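Local structure of pyrrolysyl-tRNA synthetase (Desulfitobacterium hafniense, 3DSQ) at the interface of chains A and B. The protein attaches pyrrolysine to its cognate tRNA in an ATP-dependent reaction, as a class II aminoacyl-tRNA synthetase that forms a homodimer. Numbering follows the deposited sequence. Chains: chain A/B, Pyrrolysyl-tRNA synthetase.

The interface of chains A and B. Residues chain A 96, 127, 159, 171, 275; chain B 96, 127, 159, 171, 275.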
loop_
_atom_site.group_PDB
_atom_site.type_symbol
_atom_site.label_atom_id
_atom_site.label_comp_id
_atom_site.label_asym_id
_atom_site.label_seq_id
_atom_site.Cartn_x
_atom_site.Cartn_y
_atom_site.Cartn_z
ATOM N N THR A 96 7.943 -2.428 -2.308
ATOM C CA THR A 96 7.257 -3.467 -3.059
ATOM C C THR A 96 8.195 -3.908 -4.194
ATOM O O THR A 96 7.923 -4.865 -4.909
ATOM C CB THR A 96 5.931 -2.963 -3.665
ATOM O OG1 THR A 96 6.189 -1.847 -4.527
ATOM C CG2 THR A 96 4.964 -2.535 -2.554
ATOM N N LEU A 127 8.912 -7.154 -8.634
ATOM C CA LEU A 127 7.865 -6.884 -7.672
ATOM C C LEU A 127 7.893 -8.043 -6.677
ATOM O O LEU A 127 7.925 -9.224 -7.071
ATOM C CB LEU A 127 6.513 -6.802 -8.380
ATOM C CG LEU A 127 6.406 -5.642 -9.375
ATOM C CD1 LEU A 127 5.054 -5.654 -10.062
ATOM C CD2 LEU A 127 6.624 -4.322 -8.631
ATOM N N TYR A 159 3.079 -9.489 -5.601
ATOM C CA TYR A 159 2.780 -9.836 -6.991
ATOM C C TYR A 159 3.325 -11.180 -7.463
ATOM O O TYR A 159 4.426 -11.561 -7.100
ATOM C CB TYR A 159 3.335 -8.759 -7.916
ATOM C CG TYR A 159 2.962 -7.357 -7.528
ATOM C CD1 TYR A 159 3.536 -6.740 -6.408
ATOM C CD2 TYR A 159 2.041 -6.637 -8.282
ATOM C CE1 TYR A 159 3.197 -5.434 -6.054
ATOM C CE2 TYR A 159 1.696 -5.336 -7.942
ATOM C CZ TYR A 159 2.279 -4.742 -6.831
ATOM O OH TYR A 159 1.969 -3.442 -6.533
ATOM N N GLU A 171 -2.138 -9.300 -8.333
ATOM C CA GLU A 171 -1.950 -8.338 -7.240
ATOM C C GLU A 171 -2.780 -8.785 -6.053
ATOM O O GLU A 171 -4.009 -8.828 -6.130
ATOM C CB GLU A 171 -2.423 -6.941 -7.658
ATOM C CG GLU A 171 -1.722 -6.377 -8.872
ATOM C CD GLU A 171 -2.070 -4.929 -9.120
ATOM O OE1 GLU A 171 -2.038 -4.123 -8.154
ATOM O OE2 GLU A 171 -2.365 -4.593 -10.281
ATOM N N ARG A 275 -8.022 -5.443 -5.454
ATOM C CA ARG A 275 -7.816 -4.162 -6.138
ATOM C C ARG A 275 -8.436 -4.438 -7.487
ATOM O O ARG A 275 -8.216 -5.505 -8.053
ATOM C CB ARG A 275 -6.330 -3.869 -6.333
ATOM C CG ARG A 275 -5.547 -3.707 -5.063
ATOM C CD ARG A 275 -4.066 -3.551 -5.371
ATOM N NE ARG A 275 -3.344 -3.070 -4.199
ATOM C CZ ARG A 275 -3.217 -1.790 -3.857
ATOM N NH1 ARG A 275 -3.762 -0.834 -4.599
ATOM N NH2 ARG A 275 -2.545 -1.470 -2.761
ATOM N N THR B 96 -2.458 -1.532 -9.136
ATOM C CA THR B 96 -1.259 -0.727 -9.248
ATOM C C THR B 96 -0.670 -0.997 -10.639
ATOM O O THR B 96 0.177 -0.252 -11.110
ATOM C CB THR B 96 -0.231 -1.079 -8.177
ATOM O OG1 THR B 96 0.137 -2.453 -8.308
ATOM C CG2 THR B 96 -0.820 -0.840 -6.784
ATOM N N LEU B 127 3.498 0.013 -14.210
ATOM C CA LEU B 127 3.095 0.386 -12.863
ATOM C C LEU B 127 2.512 1.789 -12.937
ATOM O O LEU B 127 3.098 2.690 -13.546
ATOM C CB LEU B 127 4.300 0.363 -11.914
ATOM C CG LEU B 127 4.869 -1.027 -11.620
ATOM C CD1 LEU B 127 6.076 -0.938 -10.701
ATOM C CD2 LEU B 127 3.772 -1.875 -10.993
ATOM N N TYR B 159 4.383 4.859 -8.875
ATOM C CA TYR B 159 5.775 4.684 -9.240
ATOM C C TYR B 159 6.211 5.523 -10.437
ATOM O O TYR B 159 5.496 5.627 -11.432
ATOM C CB TYR B 159 6.032 3.221 -9.593
ATOM C CG TYR B 159 5.531 2.203 -8.599
ATOM C CD1 TYR B 159 4.165 1.927 -8.469
ATOM C CD2 TYR B 159 6.431 1.471 -7.821
ATOM C CE1 TYR B 159 3.712 0.943 -7.591
ATOM C CE2 TYR B 159 5.990 0.489 -6.943
ATOM C CZ TYR B 159 4.637 0.224 -6.834
ATOM O OH TYR B 159 4.222 -0.799 -6.013
ATOM N N GLU B 171 9.131 4.638 -5.523
ATOM C CA GLU B 171 7.859 4.200 -4.944
ATOM C C GLU B 171 7.375 5.312 -4.024
ATOM O O GLU B 171 8.066 5.670 -3.089
ATOM C CB GLU B 171 8.043 2.937 -4.089
ATOM C CG GLU B 171 8.588 1.740 -4.814
ATOM C CD GLU B 171 8.551 0.485 -3.972
ATOM O OE1 GLU B 171 7.471 0.157 -3.438
ATOM O OE2 GLU B 171 9.600 -0.180 -3.855
ATOM N N ARG B 275 8.510 3.925 2.044
ATOM C CA ARG B 275 8.653 2.468 2.151
ATOM C C ARG B 275 10.156 2.263 2.126
ATOM O O ARG B 275 10.840 2.766 1.244
ATOM C CB ARG B 275 8.010 1.783 0.959
ATOM C CG ARG B 275 6.524 1.938 0.918
ATOM C CD ARG B 275 5.911 1.348 -0.348
ATOM N NE ARG B 275 4.469 1.236 -0.169
ATOM C CZ ARG B 275 3.860 0.219 0.436
ATOM N NH1 ARG B 275 4.562 -0.806 0.916
ATOM N NH2 ARG B 275 2.544 0.254 0.606
HETATM O O HOH W 1 2.117 -1.643 -4.760
#
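B:Thr96 is gripped by A:Glu171 through two hydrogen bonds to one carboxylate oxygen, and the two-fold axis of the homodimer repeats the grip with the chains exchanged. The backbone N of B:Thr96 donates to A:Glu171 OE1 at 2.8 Å, nearly straight (171° at the hydrogen) and on the syn lone pair. The hydroxyl B:Thr96 OG1 donates to the same A:Glu171 OE1 at 2.7 Å, but from above the carboxylate plane, 63° out of it. With chi1 at 60°, OG1 lies between its own backbone N and carbonyl carbon, which lets N and OG1 converge on one acceptor. The double grip fixes the rotation of the threonine; an alanine in place of A:Glu171 would probably leave the N-H and the hydroxyl of B:Thr96 without their shared acceptor, and the hydroxyl less firmly held.

The phenol A:Tyr159 OH is hydrogen-bonded to B:Thr96 OG1 at 2.7 Å, and that hydroxyl sits level with the ring at its rim. Water 1 joins the two phenols across the axis, 2.5 Å from A:Tyr159 OH and 2.6 Å from B:Tyr159 OH, so the polar chain runs from glutamate to glutamate through both threonines and both tyrosines.

Apolar packing flanks this chain. The leucines pass alongside one another, antiparallel, A:Leu127 CD2 meeting B:Leu127 CD1 at 4.0 Å, while each CD1 also covers a face of the tyrosine ring in its own chain. On the other flank the methyl CG2 of B:Thr96 lies over a face of the A:Arg275 guanidinium, displaced from the centre of the group and 3.7 Å from A:Arg275 NH1.

In the class II synthetase core, Leu127, Tyr159 and Glu171 come from strands 125-127, 150-159 and 171-180, whereas Thr96 and Arg275 lie on loops; together they form a central patch of the dimer interface.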